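Local structure of sorbitol-6-phosphate dehydrogenase (Erwinia amylovora CFBP1430, 5O3Z) at residues Q142-S147 against V183-L188; G189-S194 against R227-Q232; A36-S41 against G61-A66. The protein probably catalyses the NAD-dependent interconversion of sorbitol 6-phosphate and fructose 6-phosphate, as a member of the short-chain dehydrogenase/reductase family. All coordinates share one frame; numbering follows the deposited sequence.

The three contacts sample one Rossmann-type sheet and the loops that leave it. Interactions 1 and 3 each join two parallel strands, in different halves of the sheet, and their centres lie about 22 Å apart. Interaction 3 holds Asp-37, placed like the acid that in many NAD-dependent relatives binds the adenosine ribose. Interaction 1 includes Ser-145, which touches Tyr-158 of the family's Tyr-x-x-x-Lys motif, probably part of the active site. Interaction 2 continues where strand 182-188 stops; its centre is about 14 Å from that of interaction 1, and the two touch where Lys-146 CE packs 3.6 Å from Asn-190 ND2. Interactions 2 and 3 are about 25 Å apart between centres.

Interaction 1 of 3, residues Q142-S147 against V183-L188; sequences QINSKS and VHSLML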
# COMPACT_ATOMS: atom_id res chain seq x y z
N GLN A 142 -17.32 8.42 1.78
CA GLN A 142 -17.09 8.46 3.22
C GLN A 142 -16.02 9.43 3.68
O GLN A 142 -14.90 9.44 3.17
CB GLN A 142 -16.64 7.06 3.70
CG GLN A 142 -16.70 6.87 5.22
CD GLN A 142 -15.63 5.88 5.78
OE1 GLN A 142 -14.68 5.46 5.09
NE2 GLN A 142 -15.75 5.58 7.09
N ILE A 143 -16.28 10.18 4.72
CA ILE A 143 -15.23 10.99 5.37
C ILE A 143 -14.42 10.06 6.30
O ILE A 143 -14.98 9.45 7.18
CB ILE A 143 -15.83 12.13 6.17
CG1 ILE A 143 -16.76 13.00 5.28
CG2 ILE A 143 -14.74 12.96 6.78
CD1 ILE A 143 -16.18 13.33 3.87
N ASN A 144 -13.11 9.92 6.03
CA ASN A 144 -12.25 9.03 6.74
C ASN A 144 -11.09 9.95 7.16
O ASN A 144 -11.26 11.20 7.23
CB ASN A 144 -11.94 7.81 5.83
CG ASN A 144 -11.42 6.58 6.60
OD1 ASN A 144 -10.45 6.66 7.37
ND2 ASN A 144 -12.04 5.47 6.36
N SER A 145 -9.92 9.38 7.38
CA SER A 145 -8.89 9.98 8.17
C SER A 145 -7.58 9.37 7.69
O SER A 145 -7.56 8.22 7.22
CB SER A 145 -9.08 9.65 9.63
OG SER A 145 -8.00 10.12 10.46
N LYS A 146 -6.49 10.08 7.88
CA LYS A 146 -5.18 9.43 7.72
C LYS A 146 -4.99 8.26 8.72
O LYS A 146 -4.27 7.30 8.44
CB LYS A 146 -4.08 10.46 7.82
CG LYS A 146 -3.93 11.10 9.16
CD LYS A 146 -2.71 11.98 9.12
CE LYS A 146 -2.68 13.00 10.23
NZ LYS A 146 -2.09 12.37 11.44
N SER A 147 -5.72 8.28 9.83
CA SER A 147 -5.76 7.19 10.75
C SER A 147 -6.39 5.94 10.17
O SER A 147 -6.27 4.91 10.80
CB SER A 147 -6.42 7.62 12.08
OG SER A 147 -5.72 8.69 12.67
N VAL A 183 -17.76 4.41 -5.09
CA VAL A 183 -17.63 4.49 -3.63
C VAL A 183 -16.17 4.81 -3.33
O VAL A 183 -15.28 4.08 -3.84
CB VAL A 183 -17.95 3.13 -3.01
CG1 VAL A 183 -18.07 3.25 -1.45
CG2 VAL A 183 -19.20 2.51 -3.64
N HIS A 184 -15.94 5.83 -2.55
CA HIS A 184 -14.63 6.31 -2.09
C HIS A 184 -14.59 6.67 -0.66
O HIS A 184 -15.63 7.05 -0.09
CB HIS A 184 -14.21 7.56 -2.85
CG HIS A 184 -14.16 7.37 -4.33
ND1 HIS A 184 -13.18 6.58 -4.93
CD2 HIS A 184 -14.98 7.80 -5.32
CE1 HIS A 184 -13.43 6.51 -6.23
NE2 HIS A 184 -14.51 7.25 -6.51
N SER A 185 -13.40 6.58 -0.07
CA SER A 185 -13.15 7.07 1.25
C SER A 185 -12.13 8.19 1.12
O SER A 185 -11.10 8.05 0.38
CB SER A 185 -12.65 5.92 2.14
OG SER A 185 -13.71 5.06 2.56
N LEU A 186 -12.38 9.29 1.81
CA LEU A 186 -11.49 10.43 1.77
C LEU A 186 -10.66 10.46 2.98
O LEU A 186 -11.20 10.58 4.07
CB LEU A 186 -12.27 11.78 1.66
CG LEU A 186 -13.19 12.03 0.49
CD1 LEU A 186 -13.58 13.52 0.39
CD2 LEU A 186 -12.55 11.52 -0.83
N MET A 187 -9.34 10.34 2.83
CA MET A 187 -8.50 10.22 3.97
C MET A 187 -7.98 11.56 4.39
O MET A 187 -6.94 12.03 3.96
CB MET A 187 -7.39 9.14 3.71
CG MET A 187 -7.84 8.01 2.78
SD MET A 187 -9.20 7.01 3.44
CE MET A 187 -8.39 6.15 4.82
N LEU A 188 -8.68 12.22 5.28
CA LEU A 188 -8.30 13.59 5.65
C LEU A 188 -7.13 13.68 6.55
O LEU A 188 -6.95 12.85 7.43
CB LEU A 188 -9.47 14.30 6.36
CG LEU A 188 -10.78 14.28 5.54
CD1 LEU A 188 -11.79 15.13 6.24
CD2 LEU A 188 -10.69 14.63 4.07
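Gln-142 and Ser-185 meet through their side chains: Ser-185 OG donates to Gln-142 OE1 over 2.7 Å, lying in the plane of the amide carbonyl. That oxygen also takes a bond from Asn-144 ND2, which comes in from above the plane at 2.9 Å, so two donors grip one buried acceptor. Ser-185 OG has a further partner in Thr-169, and Asn-144 ND2 one in Lys-162 O; hydroxyl and amide groups satisfy one another in this buried place, serine fitting because it is small and both donates and accepts.

The backbones pair as parallel strands. Gln-142 N bonds to His-184 O, Leu-186 N to Gln-142 O, and Asn-144 N to Leu-186 O at 2.8 Å. The bond from Leu-188 N to Asn-144 O is weak; Lys-146 N donates to Leu-188 O at 2.8 Å. Ser-145, probably the family's catalytic serine, touches Tyr-158, and its OG accepts from Ser-147 N in an ST turn.

Met-187 lies alongside Asn-144. Its chain bends at chi2 (-63°) and chi3 (-69°), and CE ends 3.3 Å from both Asn-144 OD1 and Ser-145 O, a fit suited to a flexible thioether. On the other face, branched Ile-143 brings CG2 to 3.7 Å from Leu-188 CD1, the two side chains crossing obliquely.

Helix 156-176 covers the face of Met-187, helix 231-242 touches Leu-186 and Leu-188, and strand 253-256 flanks strand 182-188.

Interaction 2 of 3, residues G189-S194 against R227-Q232; sequences GNLLKS and RGCDYQ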
# COMPACT_ATOMS: atom_id res chain seq x y z
N GLY A 189 -6.32 14.74 6.39
CA GLY A 189 -5.36 15.09 7.41
C GLY A 189 -6.09 15.80 8.54
O GLY A 189 -7.32 15.72 8.62
N ASN A 190 -5.36 16.53 9.35
CA ASN A 190 -5.86 17.14 10.56
C ASN A 190 -6.53 18.48 10.24
O ASN A 190 -5.95 19.31 9.54
CB ASN A 190 -4.72 17.41 11.54
CG ASN A 190 -4.02 16.15 12.03
OD1 ASN A 190 -4.67 15.26 12.61
ND2 ASN A 190 -2.68 16.13 11.94
N LEU A 191 -7.76 18.67 10.72
CA LEU A 191 -8.54 19.91 10.51
C LEU A 191 -8.23 20.81 11.69
O LEU A 191 -9.00 20.92 12.66
CB LEU A 191 -9.99 19.56 10.41
CG LEU A 191 -10.30 18.41 9.45
CD1 LEU A 191 -11.66 17.83 9.77
CD2 LEU A 191 -10.32 18.93 8.04
N LEU A 192 -7.05 21.43 11.64
CA LEU A 192 -6.44 22.09 12.81
C LEU A 192 -7.29 23.25 13.40
O LEU A 192 -7.25 23.52 14.60
CB LEU A 192 -5.05 22.60 12.46
CG LEU A 192 -4.00 21.60 11.99
CD1 LEU A 192 -2.75 22.31 11.46
CD2 LEU A 192 -3.63 20.66 13.12
N LYS A 193 -8.05 23.90 12.53
CA LYS A 193 -8.95 24.99 12.91
C LYS A 193 -10.39 24.54 13.14
O LYS A 193 -11.28 25.37 13.26
CB LYS A 193 -8.89 26.06 11.84
CG LYS A 193 -7.59 26.84 11.92
CD LYS A 193 -7.33 27.59 10.62
CE LYS A 193 -5.84 27.60 10.26
NZ LYS A 193 -5.61 28.21 8.93
N SER A 194 -10.61 23.24 13.21
CA SER A 194 -11.86 22.73 13.71
C SER A 194 -12.03 23.13 15.16
O SER A 194 -11.07 23.19 15.90
CB SER A 194 -11.87 21.23 13.66
OG SER A 194 -12.02 20.82 12.32
N ARG A 227 0.81 23.02 6.09
CA ARG A 227 -0.56 23.59 6.19
C ARG A 227 -1.41 22.50 6.80
O ARG A 227 -1.16 21.34 6.51
CB ARG A 227 -1.00 23.92 4.75
CG ARG A 227 -2.36 24.51 4.57
CD ARG A 227 -2.52 25.36 3.31
NE ARG A 227 -2.83 24.65 2.08
CZ ARG A 227 -1.97 24.43 1.06
NH1 ARG A 227 -0.72 24.86 1.12
NH2 ARG A 227 -2.39 23.78 -0.04
N GLY A 228 -2.39 22.85 7.65
CA GLY A 228 -3.41 21.91 8.08
C GLY A 228 -4.48 21.68 7.03
O GLY A 228 -4.53 22.37 6.00
N CYS A 229 -5.34 20.70 7.23
CA CYS A 229 -6.36 20.44 6.22
C CYS A 229 -7.49 21.43 6.43
O CYS A 229 -7.94 21.65 7.53
CB CYS A 229 -6.88 19.00 6.27
SG CYS A 229 -8.09 18.52 5.02
N ASP A 230 -8.02 21.98 5.38
CA ASP A 230 -9.20 22.79 5.63
C ASP A 230 -10.45 22.28 4.93
O ASP A 230 -10.43 21.38 4.09
CB ASP A 230 -8.88 24.30 5.44
CG ASP A 230 -8.74 24.71 3.98
OD1 ASP A 230 -9.12 23.91 3.10
OD2 ASP A 230 -8.29 25.87 3.70
N TYR A 231 -11.59 22.85 5.30
CA TYR A 231 -12.86 22.28 4.87
C TYR A 231 -13.04 22.39 3.40
O TYR A 231 -13.74 21.57 2.74
CB TYR A 231 -14.07 22.97 5.59
CG TYR A 231 -14.24 22.79 7.11
CD1 TYR A 231 -13.83 21.63 7.79
CD2 TYR A 231 -14.90 23.76 7.85
CE1 TYR A 231 -14.06 21.48 9.15
CE2 TYR A 231 -15.12 23.61 9.22
CZ TYR A 231 -14.69 22.48 9.86
OH TYR A 231 -14.92 22.34 11.21
N GLN A 232 -12.47 23.45 2.82
CA GLN A 232 -12.59 23.65 1.39
C GLN A 232 -11.83 22.57 0.58
O GLN A 232 -12.28 22.13 -0.47
CB GLN A 232 -12.16 25.08 0.98
CG GLN A 232 -12.38 25.39 -0.48
CD GLN A 232 -13.84 25.56 -0.81
OE1 GLN A 232 -14.54 26.27 -0.09
NE2 GLN A 232 -14.29 24.94 -1.83
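Leu-191 lays its CD2 methyl against Cys-229, 3.8 Å from SG, while its other methyl, CD1, reaches the edge of the Tyr-231 ring near the ring plane, 4.4 Å from CE1. The thiol is set by a chi1 of -177°, which puts SG anti to the backbone N. A small, weakly polar cysteine suits a buried place that also packs against Tyr-248 of a second subunit; the same tyrosine bonds Arg-227 O, placing the contact at a subunit interface.

The two loops are tied by a backbone bond, Cys-229 N to Asn-190 O at 2.8 Å, and Leu-191 CA points its hydrogen at Cys-229 O. Leu-192 sets CD1 on Gly-228 CA at 3.5 Å, closer than carbons usually pack; the methyl occupies the direction a beta carbon would take, and the bare glycine accommodates it.

A type I turn runs from Leu-191 to Ser-194. Ser-194 OG lies near both Leu-191 O and Tyr-231 OH, the latter at 3.5 Å, both weak partners. Tyr-231 touches Pro-195 and Met-196, and its ring meets that of Phe-21 from helix 17-28. Asp-230 is the N-cap of helix 231-242, its side chain taking a backbone N, and Asp-233 OD2 accepts from Asp-230 N in return, as in a capping box.

After the equivalent strand, relatives commonly carry the substrate-side loop. Here one firm backbone bond is helped by a CA-H...O contact and at most a weak hydroxyl link; otherwise methyls, sulfur and a ring edge meet, so close apolar fit probably contributes much of the join.

Interaction 3 of 3, residues A36-S41 against G61-A66; sequences ADLNES and GFKVDA
Lys-63 turns its ammonium group not to the nearby acid but to a backbone oxygen: NZ donates to Leu-38 O over 2.7 Å, in the carbonyl plane and on a lone pair. The chain gets there by bending at chi2 (-99°) and chi4 (-91°), and NZ also rests 3.6 Å from Leu-38 CD1. Glu-40 crosses the lysine at about a right angle, its CG 3.6 Å from Lys-63 CB, yet OE1 stays 6.7 Å from NZ, so the acid's chain and one carboxylate oxygen touch the lysine's CB and CG, while the opposite charges stay apart and form no salt bridge.

Next to this bond, the strands pair in parallel, Asp-37 N bonding to Phe-62 O and Val-64 N to Asp-37 O. The small Ala-36 puts CB 3.7 Å from Val-64 CG1, on the face covered by helix 69-83.

Asp-37 closes an Asx turn, OD1 accepting from Asn-39 N at 3.0 Å, while OD2 bonds to Gly-15 N in the glycine-rich loop. Asn-39 in turn caps helix 40-54.

The lysine thus satisfies the carbonyl of Leu-38 and would probably polarise it, and Asp-37 is fixed by backbone donors where many NAD-dependent relatives hold the adenosine ribose, which is consistent with a preference for NAD.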
# COMPACT_ATOMS: atom_id res chain seq x y z
N ALA A 36 -29.03 15.42 7.29
CA ALA A 36 -29.42 14.36 8.24
C ALA A 36 -28.53 14.43 9.48
O ALA A 36 -27.28 14.46 9.38
CB ALA A 36 -29.39 13.00 7.56
N ASP A 37 -29.12 14.50 10.67
CA ASP A 37 -28.30 14.61 11.85
C ASP A 37 -28.97 14.12 13.15
O ASP A 37 -30.21 14.09 13.27
CB ASP A 37 -27.85 16.07 11.97
CG ASP A 37 -26.61 16.24 12.78
OD1 ASP A 37 -26.78 16.41 14.02
OD2 ASP A 37 -25.45 16.22 12.17
N LEU A 38 -28.16 13.74 14.12
CA LEU A 38 -28.71 13.27 15.42
C LEU A 38 -29.50 14.44 16.03
O LEU A 38 -30.57 14.22 16.61
CB LEU A 38 -27.60 12.77 16.36
CG LEU A 38 -27.87 11.93 17.64
CD1 LEU A 38 -28.52 10.60 17.36
CD2 LEU A 38 -26.55 11.66 18.37
N ASN A 39 -29.00 15.67 15.84
CA ASN A 39 -29.66 16.88 16.28
C ASN A 39 -30.55 17.47 15.20
O ASN A 39 -30.06 18.19 14.31
CB ASN A 39 -28.65 17.93 16.74
CG ASN A 39 -29.32 19.12 17.40
OD1 ASN A 39 -30.38 19.55 17.01
ND2 ASN A 39 -28.68 19.65 18.39
N GLU A 40 -31.84 17.15 15.28
CA GLU A 40 -32.81 17.48 14.26
C GLU A 40 -32.99 19.00 14.09
O GLU A 40 -33.20 19.47 12.98
CB GLU A 40 -34.15 16.87 14.57
CG GLU A 40 -35.05 16.76 13.33
CD GLU A 40 -36.48 16.32 13.67
OE1 GLU A 40 -36.71 15.77 14.76
OE2 GLU A 40 -37.38 16.51 12.84
N SER A 41 -32.81 19.75 15.17
CA SER A 41 -33.01 21.20 15.08
C SER A 41 -31.83 21.82 14.28
O SER A 41 -32.07 22.70 13.47
CB SER A 41 -33.21 21.88 16.42
OG SER A 41 -31.98 22.12 17.04
N GLY A 61 -34.20 19.23 6.47
CA GLY A 61 -33.50 18.65 7.62
C GLY A 61 -34.20 17.37 8.08
O GLY A 61 -35.45 17.30 8.11
N PHE A 62 -33.41 16.37 8.46
CA PHE A 62 -33.95 15.06 8.93
C PHE A 62 -33.18 14.63 10.17
O PHE A 62 -32.01 14.96 10.29
CB PHE A 62 -33.76 13.98 7.90
CG PHE A 62 -34.48 14.24 6.62
CD1 PHE A 62 -33.94 15.14 5.69
CD2 PHE A 62 -35.64 13.56 6.28
CE1 PHE A 62 -34.55 15.36 4.49
CE2 PHE A 62 -36.29 13.83 5.09
CZ PHE A 62 -35.73 14.70 4.18
N LYS A 63 -33.86 13.95 11.10
CA LYS A 63 -33.24 13.34 12.25
C LYS A 63 -32.76 11.95 11.84
O LYS A 63 -33.45 11.20 11.17
CB LYS A 63 -34.24 13.21 13.40
CG LYS A 63 -33.62 13.21 14.79
CD LYS A 63 -33.45 11.82 15.35
CE LYS A 63 -33.30 11.82 16.88
NZ LYS A 63 -31.86 11.92 17.31
N VAL A 64 -31.54 11.62 12.24
CA VAL A 64 -31.09 10.20 12.13
C VAL A 64 -30.03 9.85 13.19
O VAL A 64 -29.21 10.69 13.59
CB VAL A 64 -30.60 9.81 10.71
CG1 VAL A 64 -29.28 10.53 10.36
CG2 VAL A 64 -30.47 8.30 10.61
N ASP A 65 -30.14 8.61 13.68
CA ASP A 65 -29.15 7.99 14.52
C ASP A 65 -28.59 6.96 13.60
O ASP A 65 -29.25 5.92 13.33
CB ASP A 65 -29.81 7.33 15.76
CG ASP A 65 -28.84 6.49 16.57
OD1 ASP A 65 -27.61 6.50 16.31
OD2 ASP A 65 -29.28 5.83 17.52
N ALA A 66 -27.40 7.24 13.05
CA ALA A 66 -26.90 6.34 12.02
C ALA A 66 -26.56 4.94 12.59
O ALA A 66 -26.53 3.99 11.85
CB ALA A 66 -25.71 6.93 11.23